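Local coordinates for protein dTDP-glucose 4,6-dehydratase (Klebsiella pneumoniae, PDB 5U4Q) that binds NAD and probably catalyses the NAD-dependent conversion of dTDP-glucose to dTDP-4-dehydro-6-deoxyglucose, at residues K200-G205 against E280-E285; T276-A281 against N326-Y331; K5-G10 against K72-E77; F17-R22 against R81-A86. All coordinates share one frame; numbering follows the deposited sequence.

Interaction 1. Residues K200-G205 against E280-E285; sequences KAMLEG and EALGME
Two selenomethionines, Met202 and Met284, run past one another in opposite directions where the C-terminal ends of helices 194-203 and 271-282 come together. The first helix finishes in a Schellman motif: Gly205 has positive phi (69°), and its N bonds back to Met202 O. The second is left at Gly283, again with positive phi, and the chain then brings Met284 round beside Leu282 to face Met202. The tight part of the contact lies along Met202, with its CE among apolar atoms and its carbonyl against the Met284 methyl. The Met202 chain bends at chi3 (73°), turning CE off the line of the side chain, so that Met202 CE sits 3.6 Å from Met284 CG and 3.8 Å from Leu282 CD1. Towards the outside the packing thins. Leu203 leans over with one branch, and its CD2 meets Met284 SE at 3.9 Å, the two side chains crossing at about a right angle. Leu203 also rests on Tyr331 and Leu282 on Val328, both of helix 320-334, which backs this corner. The residues Glu204, Glu280 and Glu285 are exposed and point away from the contact. No hydrogen bond spans the two segments. The shortest approach is a carbon-oxygen one: Met284, bent at its own chi3, lays CE 3.1 Å from Met202 O, the same carbonyl that accepts Gly205 N.

Interaction 2. Residues T276-A281 against N326-Y331; sequences TALEEA and NFVDWY
Val328 pushes one methyl between two residues a helical turn apart, Leu278 and Ala281, and these two touches make the direct contact between 276-281 and 326-331. The methyl is CG2, 3.7 Å from Leu278 CD2 and 3.8 Å from Ala281 CB. The other branch plays a lesser part, with Val328 CG1 reaching Ala281 CB at 4.1 Å. The valine torsion explains the division: CG1 stands opposite its own backbone N (chi1 169°), which leaves CG2 opposite the carbonyl carbon and aimed into the gap between the two partners. Ala281, with no more than a CB, lets the backbones come close here, and its CA lies 6.9 Å from Val328 CA. Leu278 brings CD2 in obliquely. There is no hydrogen bond across the interface; it is purely apolar, and each backbone is held by its own helical bonds, such as Ala281 N to Ala277 O at 3.0 Å.

One step out, Glu279 ties this stretch of helix to the chain beyond it through a salt bridge to Lys288 and a hydrogen bond to Ala286 N. Leu278 and Phe327 both lean on Thr199 of helix 194-203, while Val324, one turn before Val328, continues the line of contact against Ala277 and Leu278. The three helices 194-203, 271-282 and 320-334 thus pack together beyond the cofactor-binding sheet, in what is probably the substrate-binding region of this family, and on the far side of helix 320-334 the Trp330 ring meets those of Trp188, Phe196 and Tyr334.

Interaction 3. Residues K5-G10 against K72-E77; sequences KFLVTG and KLFATE. With NAD (nicotinamide-adenine-dinucleotide), chain C.
At the start of the NAD-binding fold, Lys5 on the opening strand grips the last residue of helix 67-77, Glu77, twice. Lys5 NZ makes a 2.8 Å salt bridge with Glu77 OE1, nearly in line with its C-O bond, and a 2.9 Å hydrogen bond with Glu77 O, lying in the carbonyl plane on a lone pair (C=O...N angle 125°). Both chains bend to do so: Lys5 turns at chi3 (-73°) and Glu77 folds its carboxylate back at chi2. The ammonium therefore meets the carboxylate and the helix's C-terminal carbonyl together, an end where the helix dipole would probably welcome a positive charge.

This is Rossmann-fold architecture: strand 5-9, in the parallel sheet, runs nearly antiparallel (164°) to helix 67-77, which packs against one face. Deeper in, Leu7 fills the space between them. Its CD2 comes obliquely to the Phe74 ring, 3.7 Å from Phe74 CZ, while Leu7 CD1 lies 4.0 Å from Leu73 CD2. The strand then delivers Gly10, first glycine of the GxxGxxG sequence, to the cofactor, with Gly10 CA 3.6 Å from NAD O4B of the adenosine ribose.

Interaction 4. Residues F17-R22 against R81-A86; sequences FHIAQR and RVIHLA. With NAD (nicotinamide-adenine-dinucleotide), chain C.
Leu85 O accepts a 2.8 Å hydrogen bond from NAD O3D, a hydroxyl of the nicotinamide ribose, while the side chain of the same residue turns the other way to meet Ile19 on helix 14-25. The contact between the segments is wholly apolar. Ile19 spreads its two branches over two partners: CG1 lies 4.1 Å from Leu85 CD1, and CG2 lies 4.0 Å from Ile83 CG2, each pair of side chains crossing at about a right angle. The Ile19 torsion (chi1 -63°) sets CG1 beside its own backbone N and CG2 opposite it, so one branch serves each neighbour. On the cofactor side, Leu85 CB stands 3.9 Å from NAD C5D, and Ala86 CB closes on the adenosine end, 3.8 Å from NAD C4A.

Thr9 OG1 has hydrogen bonds with Leu85 N, Ala86 N and His84 ND1, and so helps fix the turn that presents Leu85 O. Helix 14-25, which follows the glycine-rich loop of the Rossmann fold, packs over strand 81-84. That strand is hydrogen-bonded between strands 5-9 and 123-129, and Ile19 also touches Val230 of helix 223-234 alongside.

How the interactions relate
From the N terminus, interaction 3 opens on strand 5-9 and interaction 4 on helix 14-25, the next element. Interaction 3 closes at helix 67-77, interaction 4 at strand 81-84 directly after it, so the two loops cross. Strands 5-9 and 81-84 are neighbours in the parallel sheet, and the two contacts lie on its opposite faces, both touching NAD. Well along the chain, interaction 1 opens on helix 194-203 and closes at the C-terminal end of helix 271-282; interaction 2 starts on that same helix, sharing Glu280 and Ala281, and closes at helix 320-334. The second pair does not touch the first: interactions 1 and 3 are about 41 Å apart between centres, though interactions 2 and 4 come within about 7 Å at their nearest atoms.

Interaction 1. Residues K200-G205 against E280-E285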
# COMPACT_ATOMS: atom_id res chain seq x y z
N LYS A 200 -7.54 -27.94 -16.64
CA LYS A 200 -8.36 -27.28 -17.65
C LYS A 200 -7.59 -27.27 -18.98
O LYS A 200 -8.12 -27.66 -20.01
CB LYS A 200 -8.70 -25.86 -17.21
CG LYS A 200 -9.74 -25.16 -18.07
CD LYS A 200 -10.16 -23.82 -17.47
CE LYS A 200 -11.24 -23.15 -18.30
NZ LYS A 200 -11.57 -21.80 -17.78
N ALA A 201 -6.33 -26.84 -18.92
CA ALA A 201 -5.47 -26.76 -20.11
C ALA A 201 -5.35 -28.13 -20.78
O ALA A 201 -5.53 -28.26 -22.00
CB ALA A 201 -4.10 -26.21 -19.74
N MSE A 202 -5.09 -29.15 -19.97
CA MSE A 202 -4.98 -30.54 -20.45
C MSE A 202 -6.22 -31.04 -21.12
O MSE A 202 -6.15 -31.59 -22.23
CB MSE A 202 -4.65 -31.50 -19.32
CG MSE A 202 -3.18 -31.39 -19.02
SE MSE A 202 -2.79 -32.35 -17.36
CE MSE A 202 -2.95 -34.16 -18.03
N LEU A 203 -7.37 -30.86 -20.47
CA LEU A 203 -8.64 -31.35 -21.02
C LEU A 203 -9.12 -30.55 -22.24
O LEU A 203 -9.92 -31.05 -23.03
CB LEU A 203 -9.72 -31.43 -19.93
CG LEU A 203 -9.44 -32.47 -18.84
CD1 LEU A 203 -10.30 -32.23 -17.61
CD2 LEU A 203 -9.62 -33.90 -19.34
N GLU A 204 -8.62 -29.32 -22.40
CA GLU A 204 -8.93 -28.48 -23.57
C GLU A 204 -7.84 -28.59 -24.67
O GLU A 204 -7.91 -27.89 -25.68
CB GLU A 204 -9.08 -27.02 -23.16
CG GLU A 204 -10.29 -26.73 -22.27
CD GLU A 204 -10.25 -25.32 -21.67
OE1 GLU A 204 -9.26 -24.59 -21.88
OE2 GLU A 204 -11.23 -24.95 -20.98
N GLY A 205 -6.83 -29.44 -24.45
CA GLY A 205 -5.74 -29.62 -25.42
C GLY A 205 -4.80 -28.43 -25.57
O GLY A 205 -4.11 -28.29 -26.59
N GLU A 280 -1.17 -39.01 -14.92
CA GLU A 280 -1.53 -40.35 -14.48
C GLU A 280 -2.99 -40.40 -14.03
O GLU A 280 -3.71 -41.35 -14.36
CB GLU A 280 -0.65 -40.79 -13.32
CG GLU A 280 -0.94 -42.21 -12.83
CD GLU A 280 -0.20 -42.56 -11.55
OE1 GLU A 280 0.37 -43.67 -11.49
OE2 GLU A 280 -0.18 -41.73 -10.60
N ALA A 281 -3.41 -39.40 -13.27
CA ALA A 281 -4.77 -39.38 -12.73
C ALA A 281 -5.83 -39.18 -13.81
O ALA A 281 -6.92 -39.73 -13.71
CB ALA A 281 -4.92 -38.29 -11.67
N LEU A 282 -5.50 -38.38 -14.80
CA LEU A 282 -6.42 -38.07 -15.91
C LEU A 282 -6.29 -39.02 -17.08
O LEU A 282 -7.13 -38.98 -18.01
CB LEU A 282 -6.22 -36.62 -16.37
CG LEU A 282 -6.54 -35.56 -15.32
CD1 LEU A 282 -6.07 -34.20 -15.78
CD2 LEU A 282 -8.03 -35.54 -15.00
N GLY A 283 -5.26 -39.86 -17.06
CA GLY A 283 -5.03 -40.87 -18.10
C GLY A 283 -4.64 -40.32 -19.45
O GLY A 283 -4.91 -40.95 -20.48
N MSE A 284 -4.01 -39.15 -19.46
CA MSE A 284 -3.57 -38.52 -20.70
C MSE A 284 -2.27 -37.79 -20.53
O MSE A 284 -1.80 -37.61 -19.40
CB MSE A 284 -4.64 -37.56 -21.17
CG MSE A 284 -4.77 -36.34 -20.26
SE MSE A 284 -6.30 -35.28 -20.86
CE MSE A 284 -5.57 -34.66 -22.58
N GLU A 285 -1.67 -37.38 -21.64
CA GLU A 285 -0.40 -36.66 -21.63
C GLU A 285 -0.63 -35.19 -21.97
O GLU A 285 -1.32 -34.88 -22.94
CB GLU A 285 0.58 -37.33 -22.59
CG GLU A 285 0.90 -38.77 -22.20
CD GLU A 285 1.80 -39.49 -23.19
OE1 GLU A 285 1.86 -39.08 -24.37
OE2 GLU A 285 2.44 -40.49 -22.78

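Interaction 2. Residues T276-A281 against N326-Y331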
# COMPACT_ATOMS: atom_id res chain seq x y z
N THR A 276 3.21 -34.71 -13.87
CA THR A 276 3.24 -36.16 -14.07
C THR A 276 2.11 -36.85 -13.32
O THR A 276 1.43 -37.74 -13.86
CB THR A 276 4.59 -36.74 -13.62
OG1 THR A 276 5.64 -36.11 -14.37
CG2 THR A 276 4.62 -38.24 -13.82
N ALA A 277 1.89 -36.42 -12.07
CA ALA A 277 0.82 -36.99 -11.26
C ALA A 277 -0.56 -36.72 -11.88
O ALA A 277 -1.44 -37.57 -11.84
CB ALA A 277 0.88 -36.47 -9.84
N LEU A 278 -0.77 -35.50 -12.38
CA LEU A 278 -2.04 -35.18 -13.07
C LEU A 278 -2.23 -36.02 -14.30
O LEU A 278 -3.33 -36.50 -14.57
CB LEU A 278 -2.12 -33.71 -13.48
CG LEU A 278 -2.69 -32.71 -12.52
CD1 LEU A 278 -2.56 -31.33 -13.14
CD2 LEU A 278 -4.15 -33.01 -12.19
N GLU A 279 -1.16 -36.20 -15.07
CA GLU A 279 -1.24 -37.02 -16.29
C GLU A 279 -1.70 -38.44 -15.99
O GLU A 279 -2.56 -38.99 -16.69
CB GLU A 279 0.11 -37.00 -17.01
CG GLU A 279 0.39 -35.69 -17.72
CD GLU A 279 1.78 -35.65 -18.35
OE1 GLU A 279 2.69 -36.36 -17.84
OE2 GLU A 279 1.94 -34.91 -19.33
N GLU A 280 -1.17 -39.01 -14.92
CA GLU A 280 -1.53 -40.35 -14.48
C GLU A 280 -2.99 -40.40 -14.03
O GLU A 280 -3.71 -41.35 -14.36
CB GLU A 280 -0.65 -40.79 -13.32
CG GLU A 280 -0.94 -42.21 -12.83
CD GLU A 280 -0.20 -42.56 -11.55
OE1 GLU A 280 0.37 -43.67 -11.49
OE2 GLU A 280 -0.18 -41.73 -10.60
N ALA A 281 -3.41 -39.40 -13.27
CA ALA A 281 -4.77 -39.38 -12.73
C ALA A 281 -5.83 -39.18 -13.81
O ALA A 281 -6.92 -39.73 -13.71
CB ALA A 281 -4.92 -38.29 -11.67
N ASN A 326 -6.92 -36.08 -4.82
CA ASN A 326 -8.07 -35.39 -4.21
C ASN A 326 -8.66 -34.36 -5.18
O ASN A 326 -9.89 -34.25 -5.35
CB ASN A 326 -7.66 -34.70 -2.90
CG ASN A 326 -7.30 -35.69 -1.80
OD1 ASN A 326 -7.59 -36.88 -1.89
ND2 ASN A 326 -6.64 -35.20 -0.77
N PHE A 327 -7.78 -33.62 -5.85
CA PHE A 327 -8.23 -32.64 -6.79
C PHE A 327 -9.01 -33.28 -7.93
O PHE A 327 -10.08 -32.82 -8.31
CB PHE A 327 -7.08 -31.79 -7.37
CG PHE A 327 -7.56 -30.83 -8.38
CD1 PHE A 327 -8.19 -29.66 -7.96
CD2 PHE A 327 -7.55 -31.11 -9.73
CE1 PHE A 327 -8.77 -28.79 -8.86
CE2 PHE A 327 -8.12 -30.24 -10.64
CZ PHE A 327 -8.73 -29.08 -10.20
N VAL A 328 -8.44 -34.33 -8.50
CA VAL A 328 -9.05 -34.97 -9.68
C VAL A 328 -10.40 -35.61 -9.33
O VAL A 328 -11.34 -35.50 -10.10
CB VAL A 328 -8.07 -35.94 -10.35
CG1 VAL A 328 -8.78 -36.82 -11.40
CG2 VAL A 328 -6.94 -35.15 -10.98
N ASP A 329 -10.48 -36.21 -8.15
CA ASP A 329 -11.75 -36.75 -7.65
C ASP A 329 -12.82 -35.66 -7.61
O ASP A 329 -13.93 -35.85 -8.08
CB ASP A 329 -11.54 -37.37 -6.28
CG ASP A 329 -12.84 -37.76 -5.60
OD1 ASP A 329 -13.49 -38.75 -6.00
OD2 ASP A 329 -13.23 -37.08 -4.64
N TRP A 330 -12.44 -34.49 -7.09
CA TRP A 330 -13.38 -33.37 -7.06
C TRP A 330 -13.75 -32.92 -8.48
O TRP A 330 -14.93 -32.79 -8.82
CB TRP A 330 -12.81 -32.16 -6.28
CG TRP A 330 -13.69 -30.99 -6.49
CD1 TRP A 330 -14.89 -30.79 -5.94
CD2 TRP A 330 -13.50 -29.91 -7.43
NE1 TRP A 330 -15.48 -29.68 -6.45
CE2 TRP A 330 -14.65 -29.11 -7.38
CE3 TRP A 330 -12.46 -29.54 -8.29
CZ2 TRP A 330 -14.79 -27.96 -8.14
CZ3 TRP A 330 -12.61 -28.43 -9.06
CH2 TRP A 330 -13.76 -27.63 -8.97
N TYR A 331 -12.75 -32.70 -9.31
CA TYR A 331 -12.96 -32.16 -10.65
C TYR A 331 -13.91 -33.06 -11.49
O TYR A 331 -14.84 -32.57 -12.12
CB TYR A 331 -11.64 -31.95 -11.39
CG TYR A 331 -11.76 -31.27 -12.73
CD1 TYR A 331 -12.08 -31.99 -13.88
CD2 TYR A 331 -11.53 -29.92 -12.85
CE1 TYR A 331 -12.20 -31.35 -15.10
CE2 TYR A 331 -11.65 -29.27 -14.08
CZ TYR A 331 -12.00 -29.99 -15.19
OH TYR A 331 -12.11 -29.33 -16.39

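Interaction 3. Residues K5-G10 against K72-E77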
# COMPACT_ATOMS: atom_id res chain seq x y z
N LYS A 5 -18.69 -15.71 16.88
CA LYS A 5 -19.12 -15.32 15.53
C LYS A 5 -17.91 -14.80 14.72
O LYS A 5 -17.19 -13.88 15.13
CB LYS A 5 -20.23 -14.26 15.57
CG LYS A 5 -20.89 -14.05 14.22
CD LYS A 5 -21.84 -12.88 14.18
CE LYS A 5 -23.14 -13.15 14.92
NZ LYS A 5 -24.01 -11.93 14.94
N PHE A 6 -17.71 -15.42 13.57
CA PHE A 6 -16.65 -15.05 12.66
C PHE A 6 -17.22 -14.44 11.38
O PHE A 6 -18.23 -14.90 10.84
CB PHE A 6 -15.90 -16.30 12.20
CG PHE A 6 -15.10 -17.00 13.26
CD1 PHE A 6 -15.69 -17.83 14.16
CD2 PHE A 6 -13.70 -16.90 13.27
CE1 PHE A 6 -14.94 -18.50 15.12
CE2 PHE A 6 -12.96 -17.58 14.20
CZ PHE A 6 -13.59 -18.36 15.15
N LEU A 7 -16.53 -13.43 10.87
CA LEU A 7 -16.77 -12.94 9.52
C LEU A 7 -15.73 -13.60 8.61
O LEU A 7 -14.54 -13.53 8.92
CB LEU A 7 -16.54 -11.44 9.42
CG LEU A 7 -16.59 -10.80 8.03
CD1 LEU A 7 -17.95 -11.08 7.35
CD2 LEU A 7 -16.31 -9.30 8.09
N VAL A 8 -16.18 -14.19 7.51
CA VAL A 8 -15.27 -14.72 6.49
C VAL A 8 -15.57 -13.92 5.23
O VAL A 8 -16.65 -14.06 4.64
CB VAL A 8 -15.47 -16.22 6.24
CG1 VAL A 8 -14.56 -16.71 5.10
CG2 VAL A 8 -15.23 -17.02 7.50
N THR A 9 -14.63 -13.10 4.77
CA THR A 9 -14.82 -12.39 3.51
C THR A 9 -14.28 -13.24 2.39
O THR A 9 -13.39 -14.07 2.60
CB THR A 9 -14.18 -11.01 3.51
OG1 THR A 9 -12.77 -11.11 3.31
CG2 THR A 9 -14.52 -10.26 4.79
N GLY A 10 -14.86 -13.10 1.21
CA GLY A 10 -14.45 -13.94 0.08
C GLY A 10 -14.96 -15.35 0.29
O GLY A 10 -14.37 -16.31 -0.22
N LYS A 72 -22.64 -1.29 8.17
CA LYS A 72 -23.88 -1.95 8.62
C LYS A 72 -23.62 -3.41 9.02
O LYS A 72 -24.12 -3.90 10.02
CB LYS A 72 -24.94 -1.89 7.55
CG LYS A 72 -26.32 -2.39 7.99
CD LYS A 72 -27.34 -2.34 6.84
CE LYS A 72 -27.44 -0.95 6.22
NZ LYS A 72 -28.49 -0.84 5.15
N LEU A 73 -22.80 -4.09 8.23
CA LEU A 73 -22.46 -5.47 8.52
C LEU A 73 -21.76 -5.59 9.88
O LEU A 73 -22.15 -6.37 10.73
CB LEU A 73 -21.55 -6.00 7.41
CG LEU A 73 -20.95 -7.39 7.60
CD1 LEU A 73 -21.97 -8.46 7.30
CD2 LEU A 73 -19.74 -7.53 6.69
N PHE A 74 -20.70 -4.81 10.08
CA PHE A 74 -19.98 -4.86 11.31
C PHE A 74 -20.86 -4.43 12.49
O PHE A 74 -20.84 -5.06 13.53
CB PHE A 74 -18.71 -4.03 11.24
CG PHE A 74 -17.54 -4.72 10.55
CD1 PHE A 74 -16.62 -5.42 11.29
CD2 PHE A 74 -17.34 -4.59 9.19
CE1 PHE A 74 -15.53 -6.03 10.66
CE2 PHE A 74 -16.26 -5.21 8.56
CZ PHE A 74 -15.37 -5.91 9.31
N ALA A 75 -21.64 -3.39 12.28
CA ALA A 75 -22.47 -2.86 13.36
C ALA A 75 -23.54 -3.84 13.82
O ALA A 75 -23.76 -4.01 15.01
CB ALA A 75 -23.12 -1.59 12.94
N THR A 76 -24.22 -4.46 12.86
CA THR A 76 -25.31 -5.40 13.20
C THR A 76 -24.81 -6.74 13.74
O THR A 76 -25.44 -7.37 14.59
CB THR A 76 -26.23 -5.65 11.99
OG1 THR A 76 -25.49 -6.19 10.88
CG2 THR A 76 -26.88 -4.38 11.54
N GLU A 77 -23.66 -7.19 13.25
CA GLU A 77 -23.20 -8.52 13.61
C GLU A 77 -22.30 -8.64 14.83
O GLU A 77 -22.30 -9.70 15.47
CB GLU A 77 -22.55 -9.19 12.39
CG GLU A 77 -23.50 -9.37 11.21
CD GLU A 77 -24.63 -10.37 11.42
OE1 GLU A 77 -24.55 -11.22 12.32
OE2 GLU A 77 -25.61 -10.33 10.64
PA NAD C . -10.85 -16.44 -5.03
O1A NAD C . -11.33 -17.82 -5.27
O2A NAD C . -10.84 -15.41 -6.14
O5B NAD C . -11.66 -15.86 -3.76
C5B NAD C . -11.75 -14.48 -3.41
C4B NAD C . -13.22 -14.11 -3.32
O4B NAD C . -13.23 -12.70 -3.03
C3B NAD C . -14.00 -14.34 -4.61
O3B NAD C . -15.08 -15.27 -4.50
C2B NAD C . -14.45 -12.92 -4.98
O2B NAD C . -15.76 -12.88 -5.56
C1B NAD C . -14.33 -12.13 -3.68
N9A NAD C . -14.11 -10.69 -3.89
C8A NAD C . -13.17 -10.11 -4.67
N7A NAD C . -13.29 -8.78 -4.63
C5A NAD C . -14.30 -8.49 -3.80
C6A NAD C . -14.96 -7.25 -3.35
N6A NAD C . -14.56 -6.06 -3.75
N1A NAD C . -15.98 -7.40 -2.50
C2A NAD C . -16.43 -8.59 -2.08
N3A NAD C . -15.89 -9.77 -2.47
C4A NAD C . -14.83 -9.75 -3.32
O3 NAD C . -9.32 -16.43 -4.49
PN NAD C . -8.66 -17.26 -3.28
O1N NAD C . -9.66 -17.95 -2.45
O2N NAD C . -7.48 -17.98 -3.93
O5D NAD C . -8.04 -16.03 -2.48
C5D NAD C . -8.30 -15.72 -1.11
C4D NAD C . -7.23 -14.73 -0.68
O4D NAD C . -5.95 -15.41 -0.60
C3D NAD C . -6.99 -13.51 -1.55
O3D NAD C . -6.76 -12.39 -0.69
C2D NAD C . -5.70 -13.81 -2.29
O2D NAD C . -4.95 -12.63 -2.62
C1D NAD C . -4.96 -14.68 -1.30
N1N NAD C . -4.04 -15.63 -1.97
C2N NAD C . -4.45 -16.79 -2.52
C3N NAD C . -3.55 -17.67 -3.14
C7N NAD C . -3.94 -19.00 -3.79
O7N NAD C . -3.05 -19.78 -4.16
N7N NAD C . -5.21 -19.36 -4.02
C4N NAD C . -2.22 -17.31 -3.21
C5N NAD C . -1.81 -16.11 -2.65
C6N NAD C . -2.73 -15.26 -2.05

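Interaction 4. Residues F17-R22 against R81-A86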
# COMPACT_ATOMS: atom_id res chain seq x y z
N PHE A 17 -14.29 -20.28 1.18
CA PHE A 17 -15.27 -21.36 1.30
C PHE A 17 -14.76 -22.41 2.30
O PHE A 17 -15.46 -22.82 3.24
CB PHE A 17 -15.53 -22.03 -0.05
CG PHE A 17 -16.08 -23.41 0.07
CD1 PHE A 17 -17.37 -23.63 0.56
CD2 PHE A 17 -15.31 -24.51 -0.27
CE1 PHE A 17 -17.86 -24.91 0.70
CE2 PHE A 17 -15.81 -25.79 -0.14
CZ PHE A 17 -17.08 -25.99 0.36
N HIS A 18 -13.53 -22.88 2.10
CA HIS A 18 -12.99 -23.89 2.98
C HIS A 18 -12.85 -23.46 4.43
O HIS A 18 -13.11 -24.27 5.34
CB HIS A 18 -11.64 -24.40 2.44
CG HIS A 18 -11.75 -25.29 1.25
ND1 HIS A 18 -11.86 -26.66 1.34
CD2 HIS A 18 -11.72 -24.99 -0.07
CE1 HIS A 18 -11.88 -27.17 0.11
NE2 HIS A 18 -11.81 -26.18 -0.76
N ILE A 19 -12.48 -22.20 4.65
CA ILE A 19 -12.36 -21.70 6.01
C ILE A 19 -13.76 -21.63 6.64
O ILE A 19 -13.95 -22.11 7.75
CB ILE A 19 -11.67 -20.31 6.06
CG1 ILE A 19 -10.23 -20.41 5.53
CG2 ILE A 19 -11.69 -19.75 7.48
CD1 ILE A 19 -9.35 -21.35 6.26
N ALA A 20 -14.72 -21.08 5.91
CA ALA A 20 -16.10 -21.01 6.46
C ALA A 20 -16.63 -22.40 6.78
O ALA A 20 -17.22 -22.63 7.84
CB ALA A 20 -17.00 -20.33 5.48
N GLN A 21 -16.43 -23.36 5.87
CA GLN A 21 -16.92 -24.72 6.08
C GLN A 21 -16.32 -25.34 7.36
O GLN A 21 -17.02 -25.97 8.17
CB GLN A 21 -16.60 -25.58 4.85
CG GLN A 21 -17.06 -27.01 4.94
CD GLN A 21 -16.68 -27.77 3.69
OE1 GLN A 21 -15.47 -27.93 3.36
NE2 GLN A 21 -17.68 -28.23 2.98
N ARG A 22 -15.01 -25.17 7.55
CA ARG A 22 -14.35 -25.71 8.72
C ARG A 22 -14.88 -25.07 10.01
O ARG A 22 -15.13 -25.76 11.01
CB ARG A 22 -12.83 -25.55 8.60
CG ARG A 22 -12.04 -25.97 9.81
CD ARG A 22 -12.16 -27.45 10.16
NE ARG A 22 -11.40 -27.72 11.38
CZ ARG A 22 -10.09 -27.99 11.42
NH1 ARG A 22 -9.38 -28.09 10.31
NH2 ARG A 22 -9.50 -28.18 12.58
N ARG A 81 -14.23 -12.38 15.66
CA ARG A 81 -13.03 -12.43 14.86
C ARG A 81 -13.36 -12.27 13.39
O ARG A 81 -14.48 -12.50 12.96
CB ARG A 81 -12.31 -13.75 15.10
CG ARG A 81 -11.88 -13.86 16.57
CD ARG A 81 -10.99 -15.02 16.88
NE ARG A 81 -10.93 -15.14 18.33
CZ ARG A 81 -10.56 -16.24 18.98
NH1 ARG A 81 -10.25 -17.38 18.32
NH2 ARG A 81 -10.56 -16.23 20.30
N VAL A 82 -12.35 -11.88 12.60
CA VAL A 82 -12.53 -11.70 11.18
C VAL A 82 -11.39 -12.38 10.46
O VAL A 82 -10.25 -12.25 10.87
CB VAL A 82 -12.51 -10.20 10.81
CG1 VAL A 82 -12.52 -9.98 9.31
CG2 VAL A 82 -13.67 -9.46 11.48
N ILE A 83 -11.74 -13.15 9.41
CA ILE A 83 -10.75 -13.74 8.49
C ILE A 83 -11.03 -13.11 7.14
O ILE A 83 -12.08 -13.34 6.51
CB ILE A 83 -10.73 -15.29 8.47
CG1 ILE A 83 -9.76 -15.81 7.41
CG2 ILE A 83 -12.09 -15.88 8.23
CD1 ILE A 83 -8.30 -15.45 7.60
N HIS A 84 -10.14 -12.21 6.71
CA HIS A 84 -10.32 -11.45 5.50
C HIS A 84 -9.53 -12.06 4.36
O HIS A 84 -8.30 -12.02 4.34
CB HIS A 84 -9.93 -9.99 5.75
CG HIS A 84 -9.98 -9.14 4.53
ND1 HIS A 84 -11.11 -9.05 3.74
CD2 HIS A 84 -9.05 -8.35 3.95
CE1 HIS A 84 -10.86 -8.25 2.73
NE2 HIS A 84 -9.62 -7.82 2.83
N LEU A 85 -10.28 -12.57 3.39
CA LEU A 85 -9.72 -13.25 2.22
C LEU A 85 -10.14 -12.60 0.90
O LEU A 85 -9.48 -12.78 -0.12
CB LEU A 85 -10.09 -14.72 2.24
CG LEU A 85 -9.59 -15.49 3.46
CD1 LEU A 85 -10.32 -16.81 3.64
CD2 LEU A 85 -8.08 -15.70 3.43
N ALA A 86 -11.22 -11.83 0.89
CA ALA A 86 -11.70 -11.19 -0.33
C ALA A 86 -10.67 -10.20 -0.87
O ALA A 86 -10.17 -9.35 -0.12
CB ALA A 86 -13.02 -10.48 -0.08
PA NAD C . -10.85 -16.44 -5.03
O1A NAD C . -11.33 -17.82 -5.27
O2A NAD C . -10.84 -15.41 -6.14
O5B NAD C . -11.66 -15.86 -3.76
C5B NAD C . -11.75 -14.48 -3.41
C4B NAD C . -13.22 -14.11 -3.32
O4B NAD C . -13.23 -12.70 -3.03
C3B NAD C . -14.00 -14.34 -4.61
O3B NAD C . -15.08 -15.27 -4.50
C2B NAD C . -14.45 -12.92 -4.98
O2B NAD C . -15.76 -12.88 -5.56
C1B NAD C . -14.33 -12.13 -3.68
N9A NAD C . -14.11 -10.69 -3.89
C8A NAD C . -13.17 -10.11 -4.67
N7A NAD C . -13.29 -8.78 -4.63
C5A NAD C . -14.30 -8.49 -3.80
C6A NAD C . -14.96 -7.25 -3.35
N6A NAD C . -14.56 -6.06 -3.75
N1A NAD C . -15.98 -7.40 -2.50
C2A NAD C . -16.43 -8.59 -2.08
N3A NAD C . -15.89 -9.77 -2.47
C4A NAD C . -14.83 -9.75 -3.32
O3 NAD C . -9.32 -16.43 -4.49
PN NAD C . -8.66 -17.26 -3.28
O1N NAD C . -9.66 -17.95 -2.45
O2N NAD C . -7.48 -17.98 -3.93
O5D NAD C . -8.04 -16.03 -2.48
C5D NAD C . -8.30 -15.72 -1.11
C4D NAD C . -7.23 -14.73 -0.68
O4D NAD C . -5.95 -15.41 -0.60
C3D NAD C . -6.99 -13.51 -1.55
O3D NAD C . -6.76 -12.39 -0.69
C2D NAD C . -5.70 -13.81 -2.29
O2D NAD C . -4.95 -12.63 -2.62
C1D NAD C . -4.96 -14.68 -1.30
N1N NAD C . -4.04 -15.63 -1.97
C2N NAD C . -4.45 -16.79 -2.52
C3N NAD C . -3.55 -17.67 -3.14
C7N NAD C . -3.94 -19.00 -3.79
O7N NAD C . -3.05 -19.78 -4.16
N7N NAD C . -5.21 -19.36 -4.02
C4N NAD C . -2.22 -17.31 -3.21
C5N NAD C . -1.81 -16.11 -2.65
C6N NAD C . -2.73 -15.26 -2.05